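Local coordinates for protein trans-4-hydroxy-L-proline dehydratase (Clostridioides difficile 70-100-2010, PDB 6VXC) that uses a glycyl radical to dehydrate trans-4-hydroxy-L-proline to (S)-1-pyrroline-5-carboxylate in the anaerobic breakdown of hydroxyproline, at residues Ala39-Met51 and Gly94-Ile106. Sequence-based numbering, arbitrary orientation.
Sequences AEPHISIERAVLM and GDSPNGAPTYPEI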
ATOM      1  N   ALA A  39      -7.405   3.996 -21.631  1.00 17.77           N
ATOM      2  CA  ALA A  39      -6.005   3.711 -21.919  1.00 18.31           C
ATOM      3  C   ALA A  39      -5.682   2.244 -21.663  1.00 20.07           C
ATOM      4  O   ALA A  39      -6.103   1.662 -20.662  1.00 19.54           O
ATOM      5  CB  ALA A  39      -5.098   4.609 -21.084  1.00 16.13           C
ATOM      6  N   GLU A  40      -4.939   1.658 -22.554  1.00 22.72           N
ATOM      7  CA  GLU A  40      -4.602   0.243 -22.413  1.00 23.85           C
ATOM      8  C   GLU A  40      -3.311   0.060 -21.614  1.00 17.05           C
ATOM      9  O   GLU A  40      -2.319   0.740 -21.870  1.00 18.73           O
ATOM     10  CB  GLU A  40      -4.445  -0.417 -23.784  1.00 25.91           C
ATOM     11  CG  GLU A  40      -5.756  -0.578 -24.568  1.00 32.40           C
ATOM     12  CD  GLU A  40      -6.693  -1.635 -23.965  1.00 47.50           C
ATOM     13  OE1 GLU A  40      -6.577  -2.819 -24.350  1.00 55.17           O
ATOM     14  OE2 GLU A  40      -7.540  -1.292 -23.104  1.00 45.80           O
ATOM     15  N   PRO A  41      -3.291  -0.852 -20.649  1.00 21.01           N
ATOM     16  CA  PRO A  41      -2.052  -1.096 -19.890  1.00 19.43           C
ATOM     17  C   PRO A  41      -0.956  -1.679 -20.780  1.00 18.32           C
ATOM     18  O   PRO A  41      -1.176  -2.657 -21.496  1.00 19.71           O
ATOM     19  CB  PRO A  41      -2.485  -2.081 -18.795  1.00 14.91           C
ATOM     20  CG  PRO A  41      -3.747  -2.662 -19.245  1.00 22.25           C
ATOM     21  CD  PRO A  41      -4.385  -1.758 -20.266  1.00 20.06           C
ATOM     22  N   HIS A  42       0.230  -1.078 -20.707  1.00 17.63           N
ATOM     23  CA  HIS A  42       1.369  -1.460 -21.533  1.00 18.75           C
ATOM     24  C   HIS A  42       2.647  -1.011 -20.833  1.00 19.69           C
ATOM     25  O   HIS A  42       2.619  -0.189 -19.915  1.00 19.74           O
ATOM     26  CB  HIS A  42       1.270  -0.831 -22.928  1.00 18.26           C
ATOM     27  CG  HIS A  42       1.353   0.667 -22.915  1.00 17.96           C
ATOM     28  ND1 HIS A  42       0.305   1.468 -22.512  1.00 18.12           N
ATOM     29  CD2 HIS A  42       2.364   1.509 -23.239  1.00 17.58           C
ATOM     30  CE1 HIS A  42       0.664   2.736 -22.591  1.00 16.75           C
ATOM     31  NE2 HIS A  42       1.908   2.791 -23.034  1.00 19.54           N
ATOM     32  N   ILE A  43       3.773  -1.542 -21.287  1.00 19.50           N
ATOM     33  CA  ILE A  43       5.057  -1.151 -20.719  1.00 19.80           C
ATOM     34  C   ILE A  43       5.741  -0.150 -21.646  1.00 20.02           C
ATOM     35  O   ILE A  43       5.556  -0.152 -22.870  1.00 22.09           O
ATOM     36  CB  ILE A  43       5.981  -2.355 -20.417  1.00 22.48           C
ATOM     37  CG1 ILE A  43       6.504  -3.007 -21.681  1.00 21.80           C
ATOM     38  CG2 ILE A  43       5.261  -3.402 -19.584  1.00 17.28           C
ATOM     39  CD1 ILE A  43       7.646  -3.961 -21.384  1.00 28.98           C
ATOM     40  N   SER A  44       6.475   0.768 -21.025  1.00 17.72           N
ATOM     41  CA  SER A  44       7.268   1.794 -21.688  1.00 17.75           C
ATOM     42  C   SER A  44       8.733   1.515 -21.380  1.00 21.09           C
ATOM     43  O   SER A  44       9.131   1.519 -20.210  1.00 22.30           O
ATOM     44  CB  SER A  44       6.865   3.191 -21.212  1.00 19.49           C
ATOM     45  OG  SER A  44       7.742   4.193 -21.705  1.00 26.08           O
ATOM     46  N   ILE A  45       9.519   1.236 -22.424  1.00 20.24           N
ATOM     47  CA  ILE A  45      10.905   0.805 -22.266  1.00 22.61           C
ATOM     48  C   ILE A  45      11.888   1.970 -22.218  1.00 20.06           C
ATOM     49  O   ILE A  45      13.088   1.748 -22.017  1.00 19.64           O
ATOM     50  CB  ILE A  45      11.282  -0.158 -23.413  1.00 23.59           C
ATOM     51  CG1 ILE A  45      12.435  -1.079 -23.005  1.00 21.27           C
ATOM     52  CG2 ILE A  45      11.603   0.630 -24.689  1.00 20.82           C
ATOM     53  CD1 ILE A  45      12.078  -2.043 -21.881  1.00 22.49           C
ATOM     54  N   GLU A  46      11.422   3.209 -22.401  1.00 22.82           N
ATOM     55  CA  GLU A  46      12.363   4.319 -22.520  1.00 21.04           C
ATOM     56  C   GLU A  46      13.177   4.514 -21.248  1.00 19.88           C
ATOM     57  O   GLU A  46      14.377   4.819 -21.307  1.00 23.01           O
ATOM     58  CB  GLU A  46      11.630   5.607 -22.869  1.00 21.61           C
ATOM     59  CG  GLU A  46      12.587   6.730 -23.130  1.00 24.69           C
ATOM     60  CD  GLU A  46      11.910   7.988 -23.584  1.00 28.01           C
ATOM     61  OE1 GLU A  46      11.481   8.750 -22.704  1.00 28.45           O
ATOM     62  OE2 GLU A  46      11.798   8.210 -24.805  1.00 35.87           O
ATOM     63  N   ARG A  47      12.540   4.404 -20.090  1.00 17.54           N
ATOM     64  CA  ARG A  47      13.272   4.596 -18.847  1.00 15.83           C
ATOM     65  C   ARG A  47      14.459   3.644 -18.761  1.00 15.90           C
ATOM     66  O   ARG A  47      15.583   4.065 -18.475  1.00 19.03           O
ATOM     67  CB  ARG A  47      12.351   4.384 -17.645  1.00 17.45           C
ATOM     68  CG  ARG A  47      13.052   4.619 -16.324  1.00 14.15           C
ATOM     69  CD  ARG A  47      12.274   4.097 -15.144  1.00 14.18           C
ATOM     70  NE  ARG A  47      12.993   4.344 -13.898  1.00 15.12           N
ATOM     71  CZ  ARG A  47      13.955   3.567 -13.416  1.00 13.82           C
ATOM     72  NH1 ARG A  47      14.319   2.466 -14.066  1.00 12.94           N
ATOM     73  NH2 ARG A  47      14.544   3.893 -12.273  1.00 14.63           N
ATOM     74  N   ALA A  48      14.227   2.357 -19.034  1.00 16.63           N
ATOM     75  CA  ALA A  48      15.303   1.375 -18.942  1.00 16.79           C
ATOM     76  C   ALA A  48      16.441   1.716 -19.892  1.00 16.61           C
ATOM     77  O   ALA A  48      17.614   1.592 -19.531  1.00 21.04           O
ATOM     78  CB  ALA A  48      14.769  -0.023 -19.238  1.00 14.45           C
ATOM     79  N   VAL A  49      16.118   2.159 -21.106  1.00 18.55           N
ATOM     80  CA  VAL A  49      17.167   2.546 -22.046  1.00 18.92           C
ATOM     81  C   VAL A  49      18.008   3.673 -21.467  1.00 17.42           C
ATOM     82  O   VAL A  49      19.238   3.607 -21.457  1.00 20.72           O
ATOM     83  CB  VAL A  49      16.562   2.959 -23.399  1.00 18.91           C
ATOM     84  CG1 VAL A  49      17.648   3.553 -24.284  1.00 19.39           C
ATOM     85  CG2 VAL A  49      15.909   1.783 -24.090  1.00 18.74           C
ATOM     86  N   LEU A  50      17.357   4.721 -20.965  1.00 17.52           N
ATOM     87  CA  LEU A  50      18.100   5.885 -20.497  1.00 18.00           C
ATOM     88  C   LEU A  50      18.940   5.563 -19.268  1.00 17.04           C
ATOM     89  O   LEU A  50      20.047   6.090 -19.120  1.00 20.55           O
ATOM     90  CB  LEU A  50      17.144   7.052 -20.224  1.00 17.38           C
ATOM     91  CG  LEU A  50      16.483   7.609 -21.494  1.00 21.76           C
ATOM     92  CD1 LEU A  50      15.456   8.709 -21.196  1.00 20.73           C
ATOM     93  CD2 LEU A  50      17.533   8.103 -22.485  1.00 22.46           C
ATOM     94  N   MET A  51      18.436   4.724 -18.368  1.00 18.17           N
ATOM     95  CA  MET A  51      19.251   4.319 -17.229  1.00 20.51           C
ATOM     96  C   MET A  51      20.445   3.482 -17.678  1.00 19.20           C
ATOM     97  O   MET A  51      21.533   3.596 -17.109  1.00 22.02           O
ATOM     98  CB  MET A  51      18.410   3.535 -16.211  1.00 21.65           C
ATOM     99  CG  MET A  51      17.252   4.335 -15.611  1.00 22.81           C
ATOM    100  SD  MET A  51      17.732   5.730 -14.568  1.00 27.17           S
ATOM    101  CE  MET A  51      18.298   4.884 -13.100  1.00 24.69           C
ATOM    102  N   GLY A  94       5.186   7.168 -17.765  1.00 15.41           N
ATOM    103  CA  GLY A  94       5.594   6.521 -18.993  1.00 20.14           C
ATOM    104  C   GLY A  94       5.361   7.377 -20.224  1.00 22.59           C
ATOM    105  O   GLY A  94       5.202   8.599 -20.143  1.00 22.59           O
ATOM    106  N   ASP A  95       5.281   6.711 -21.381  1.00 23.05           N
ATOM    107  CA  ASP A  95       5.126   7.433 -22.640  1.00 26.30           C
ATOM    108  C   ASP A  95       3.716   7.983 -22.811  1.00 25.73           C
ATOM    109  O   ASP A  95       3.520   8.974 -23.521  1.00 29.60           O
ATOM    110  CB  ASP A  95       5.455   6.525 -23.830  1.00 23.33           C
ATOM    111  CG  ASP A  95       4.452   5.375 -23.999  1.00 31.52           C
ATOM    112  OD1 ASP A  95       4.036   4.771 -22.992  1.00 30.97           O
ATOM    113  OD2 ASP A  95       4.054   5.084 -25.148  1.00 35.22           O
ATOM    114  N   SER A  96       2.727   7.343 -22.202  1.00 24.47           N
ATOM    115  CA  SER A  96       1.334   7.726 -22.377  1.00 22.01           C
ATOM    116  C   SER A  96       0.552   7.191 -21.191  1.00 20.70           C
ATOM    117  O   SER A  96       1.103   6.456 -20.359  1.00 25.23           O
ATOM    118  CB  SER A  96       0.764   7.192 -23.699  1.00 19.62           C
ATOM    119  OG  SER A  96       0.757   5.781 -23.702  1.00 23.32           O
ATOM    120  N   PRO A  97      -0.715   7.577 -21.057  1.00 20.82           N
ATOM    121  CA  PRO A  97      -1.524   7.075 -19.941  1.00 15.97           C
ATOM    122  C   PRO A  97      -1.526   5.553 -19.902  1.00 19.61           C
ATOM    123  O   PRO A  97      -1.668   4.889 -20.928  1.00 19.19           O
ATOM    124  CB  PRO A  97      -2.920   7.629 -20.247  1.00 17.47           C
ATOM    125  CG  PRO A  97      -2.643   8.887 -21.027  1.00 17.82           C
ATOM    126  CD  PRO A  97      -1.443   8.572 -21.869  1.00 17.90           C
ATOM    127  N   ASN A  98      -1.407   5.005 -18.691  1.00 18.61           N
ATOM    128  CA  ASN A  98      -1.382   3.562 -18.430  1.00 18.08           C
ATOM    129  C   ASN A  98      -0.129   2.886 -19.026  1.00 19.38           C
ATOM    130  O   ASN A  98      -0.163   1.651 -19.223  1.00 15.12           O
ATOM    131  CB  ASN A  98      -2.662   2.878 -18.930  1.00 17.97           C
ATOM    132  CG  ASN A  98      -3.203   1.864 -17.937  1.00 20.21           C
ATOM    133  OD1 ASN A  98      -2.664   1.709 -16.845  1.00 21.82           O
ATOM    134  ND2 ASN A  98      -4.297   1.194 -18.297  1.00 23.06           N
ATOM    135  N   GLY A  99       0.887   3.611 -19.283  1.00 18.49           N
ATOM    136  CA  GLY A  99       2.176   3.070 -19.688  1.00 16.26           C
ATOM    137  C   GLY A  99       3.118   3.015 -18.504  1.00 17.95           C
ATOM    138  O   GLY A  99       3.470   4.048 -17.929  1.00 20.60           O
ATOM    139  N   ALA A 100       3.478   1.808 -18.110  1.00 15.11           N
ATOM    140  CA  ALA A 100       4.356   1.642 -16.956  1.00 15.24           C
ATOM    141  C   ALA A 100       5.813   1.615 -17.401  1.00 17.11           C
ATOM    142  O   ALA A 100       6.167   0.842 -18.300  1.00 17.93           O
ATOM    143  CB  ALA A 100       4.040   0.353 -16.207  1.00 16.51           C
ATOM    144  N   PRO A 101       6.686   2.415 -16.803  1.00 16.78           N
ATOM    145  CA  PRO A 101       8.121   2.216 -17.016  1.00 15.32           C
ATOM    146  C   PRO A 101       8.554   0.882 -16.424  1.00 16.36           C
ATOM    147  O   PRO A 101       7.821   0.243 -15.668  1.00 14.25           O
ATOM    148  CB  PRO A 101       8.769   3.383 -16.268  1.00 13.43           C
ATOM    149  CG  PRO A 101       7.647   4.321 -15.937  1.00 16.19           C
ATOM    150  CD  PRO A 101       6.412   3.495 -15.849  1.00 13.47           C
ATOM    151  N   THR A 102       9.772   0.463 -16.778  1.00 15.27           N
ATOM    152  CA  THR A 102      10.395  -0.711 -16.182  1.00 16.18           C
ATOM    153  C   THR A 102      11.622  -0.307 -15.384  1.00 14.29           C
ATOM    154  O   THR A 102      12.234   0.737 -15.622  1.00 16.70           O
ATOM    155  CB  THR A 102      10.824  -1.758 -17.217  1.00 14.50           C
ATOM    156  OG1 THR A 102      11.819  -1.201 -18.075  1.00 18.10           O
ATOM    157  CG2 THR A 102       9.650  -2.241 -18.040  1.00 17.04           C
ATOM    158  N   TYR A 103      12.000  -1.180 -14.459  1.00 13.75           N
ATOM    159  CA  TYR A 103      13.022  -0.882 -13.461  1.00 16.29           C
ATOM    160  C   TYR A 103      14.003  -2.051 -13.375  1.00 15.13           C
ATOM    161  O   TYR A 103      14.044  -2.776 -12.379  1.00 15.66           O
ATOM    162  CB  TYR A 103      12.364  -0.580 -12.113  1.00 14.39           C
ATOM    163  CG  TYR A 103      11.381   0.590 -12.173  1.00 14.96           C
ATOM    164  CD1 TYR A 103      10.096   0.415 -12.670  1.00 15.39           C
ATOM    165  CD2 TYR A 103      11.754   1.865 -11.773  1.00 14.74           C
ATOM    166  CE1 TYR A 103       9.203   1.466 -12.749  1.00 15.18           C
ATOM    167  CE2 TYR A 103      10.848   2.938 -11.847  1.00 14.43           C
ATOM    168  CZ  TYR A 103       9.574   2.725 -12.335  1.00 14.42           C
ATOM    169  OH  TYR A 103       8.653   3.767 -12.430  1.00 15.51           O
ATOM    170  N   PRO A 104      14.829  -2.247 -14.410  1.00 17.78           N
ATOM    171  CA  PRO A 104      15.733  -3.414 -14.431  1.00 14.51           C
ATOM    172  C   PRO A 104      16.848  -3.364 -13.393  1.00 14.13           C
ATOM    173  O   PRO A 104      17.465  -4.404 -13.134  1.00 17.03           O
ATOM    174  CB  PRO A 104      16.303  -3.383 -15.853  1.00 14.57           C
ATOM    175  CG  PRO A 104      16.235  -1.941 -16.252  1.00 14.28           C
ATOM    176  CD  PRO A 104      14.978  -1.407 -15.609  1.00 13.90           C
ATOM    177  N   GLU A 105      17.108  -2.212 -12.765  1.00 14.56           N
ATOM    178  CA  GLU A 105      18.041  -2.191 -11.646  1.00 14.63           C
ATOM    179  C   GLU A 105      17.504  -2.949 -10.441  1.00 13.98           C
ATOM    180  O   GLU A 105      18.280  -3.305  -9.546  1.00 13.52           O
ATOM    181  CB  GLU A 105      18.378  -0.757 -11.239  1.00 15.45           C
ATOM    182  CG  GLU A 105      17.181   0.046 -10.718  1.00 14.43           C
ATOM    183  CD  GLU A 105      16.530   0.866 -11.801  1.00 14.95           C
ATOM    184  OE1 GLU A 105      16.688   2.107 -11.768  1.00 18.61           O
ATOM    185  OE2 GLU A 105      15.917   0.275 -12.713  1.00 17.25           O
ATOM    186  N   ILE A 106      16.190  -3.153 -10.386  1.00 15.09           N
ATOM    187  CA  ILE A 106      15.538  -3.873  -9.302  1.00 14.34           C
ATOM    188  C   ILE A 106      15.187  -5.276  -9.773  1.00 14.88           C
ATOM    189  O   ILE A 106      15.598  -6.262  -9.165  1.00 17.29           O
ATOM    190  CB  ILE A 106      14.275  -3.134  -8.826  1.00 14.05           C
ATOM    191  CG1 ILE A 106      14.630  -1.737  -8.312  1.00 13.52           C
ATOM    192  CG2 ILE A 106      13.554  -3.952  -7.743  1.00 12.57           C
ATOM    193  CD1 ILE A 106      13.404  -0.858  -8.096  1.00 14.62           C
TER
HETATM  194  O   HOH W   1      11.631   1.280 -18.854  1.00 18.14           O
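Y103 CD2 lies over one face of the R47 guanidinium, 3.2 Å from R47 CZ with the planes 37° apart; M51 CG lies over the opposite face and the E105 carboxylate at the NH1/NH2 edge. R47 NH2 to E105 OE1 (2.8 Å) and R47 NH1 to E105 OE2 form an end-on salt bridge, and R47 NH1 also reaches T102 O. An extended arginine suits this place: CG anti to the backbone N (chi1 -178°) and a straight chain to NE carry the head past P101. R47 NE donates to T292 O. The H42 imidazole carries G99 CA on one face in a CH-pi contact, 3.5 Å from the ring centroid, where glycine leaves room. At its edges H42 ND1 donates to E40 O and H42 NE2 to the syn lone pair of D95 OD1 (2.9 Å), fixing the ring's rotation and consistent with a protonated imidazole favoured by D95. Between these sites, strands 42-44 and 99-101 form a parallel sheet within the pyruvate formate-lyase-like region, A100 N bonding H42 O and S44 N bonding A100 O (2.7 Å). Past the sheet a water bridges S44 O, A48 N and T102 N; before it, N98 ND2 donates to A39 O.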